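Alpha-galactosidase (Thermus thermophilus, PDB 6LCJ) probably hydrolyses terminal alpha-galactosyl residues from galactosides and assembles as a hexamer. Local coordinates at residues L106-D110 with L111-V115. Residues are numbered along the deposited sequence; the frame is centred on the assembly and turned at random.
Sequences LGALD and LGARV
Ala108 and Ala113 face each other across a turn in which the chain leaves one beta-sheet and enters another, their CB atoms 3.4 Å apart. Farther from the turn, Leu106 and Val115 make the second apolar contact. Leu106 has CG anti to N (chi1 175°), and with chi2 at 77° its CD2 comes to 4.2 Å from CG1 of Val115; the two side chains meet at a slant. The other Val115 methyl, CG2, lies 4.0 Å from the backbone O of Leu106. Trp133 and residues of strand 122-126, Leu122 beside the Leu106-Val115 pair and Tyr126 beside the alanines, also pack on these four side chains. At the turn, a water donates to Asp110 O (water O to Asp110 O 3.0 Å) and accepts from Ala113 N (water O to Ala113 N 2.9 Å), joining the two arms by their backbones. Asp110 turns its carboxylate away from Ala113, and OD2 is held by the backbone N of Ala132. Because strands 102-108 and 113-117 belong to different antiparallel sheets, the arrangement is that of a connection between the two layers of a beta-sandwich, with small and aliphatic side chains packed between them, in the N-terminal beta-domain characteristic of GH36 enzymes.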
# COMPACT_ATOMS: atom_id res chain seq x y z
N LEU E 106 -7.53 21.99 -34.42
CA LEU E 106 -6.50 21.12 -34.98
C LEU E 106 -7.14 19.77 -35.26
O LEU E 106 -7.55 19.07 -34.33
CB LEU E 106 -5.33 20.98 -34.00
CG LEU E 106 -4.25 19.99 -34.44
CD1 LEU E 106 -3.37 20.65 -35.52
CD2 LEU E 106 -3.43 19.48 -33.26
N GLY E 107 -7.21 19.40 -36.54
CA GLY E 107 -7.87 18.16 -36.93
C GLY E 107 -7.09 17.29 -37.90
O GLY E 107 -6.57 17.77 -38.90
N ALA E 108 -7.02 15.99 -37.62
CA ALA E 108 -6.32 15.07 -38.50
C ALA E 108 -7.04 14.91 -39.83
O ALA E 108 -8.27 14.83 -39.90
CB ALA E 108 -6.17 13.72 -37.83
N LEU E 109 -6.25 14.84 -40.90
CA LEU E 109 -6.77 14.53 -42.23
C LEU E 109 -6.54 13.08 -42.63
O LEU E 109 -6.98 12.68 -43.71
CB LEU E 109 -6.13 15.47 -43.27
CG LEU E 109 -6.52 16.94 -43.06
CD1 LEU E 109 -5.93 17.83 -44.13
CD2 LEU E 109 -8.04 17.09 -43.01
N ASP E 110 -5.87 12.28 -41.79
CA ASP E 110 -5.64 10.86 -41.99
C ASP E 110 -6.09 10.07 -40.75
O ASP E 110 -6.49 10.64 -39.73
CB ASP E 110 -4.15 10.56 -42.27
CG ASP E 110 -3.65 11.23 -43.54
OD1 ASP E 110 -4.17 10.92 -44.64
OD2 ASP E 110 -2.71 12.06 -43.44
N LEU E 111 -5.97 8.75 -40.85
CA LEU E 111 -6.38 7.82 -39.81
C LEU E 111 -5.42 7.79 -38.62
O LEU E 111 -4.22 8.00 -38.76
CB LEU E 111 -6.45 6.40 -40.37
CG LEU E 111 -7.42 6.08 -41.49
CD1 LEU E 111 -6.96 4.83 -42.24
CD2 LEU E 111 -8.82 5.90 -40.93
N GLY E 112 -5.97 7.48 -37.45
CA GLY E 112 -5.15 7.04 -36.34
C GLY E 112 -4.55 8.13 -35.48
O GLY E 112 -3.51 7.92 -34.87
N ALA E 113 -5.19 9.30 -35.42
CA ALA E 113 -4.66 10.44 -34.68
C ALA E 113 -5.46 10.70 -33.40
O ALA E 113 -6.65 10.41 -33.31
CB ALA E 113 -4.66 11.69 -35.55
N ARG E 114 -4.76 11.25 -32.41
CA ARG E 114 -5.37 11.76 -31.19
C ARG E 114 -4.88 13.18 -30.96
O ARG E 114 -3.85 13.59 -31.50
CB ARG E 114 -5.03 10.88 -29.99
CG ARG E 114 -5.52 9.46 -30.10
CD ARG E 114 -5.10 8.74 -28.86
NE ARG E 114 -5.44 7.32 -28.82
CZ ARG E 114 -4.58 6.34 -29.04
NH1 ARG E 114 -3.32 6.59 -29.37
NH2 ARG E 114 -4.99 5.08 -28.94
N VAL E 115 -5.63 13.95 -30.18
CA VAL E 115 -5.30 15.36 -29.94
C VAL E 115 -5.41 15.66 -28.46
O VAL E 115 -6.46 15.43 -27.85
CB VAL E 115 -6.19 16.32 -30.75
CG1 VAL E 115 -5.89 17.75 -30.37
CG2 VAL E 115 -5.96 16.11 -32.24
O HOH W 1 -7.52 10.19 -36.96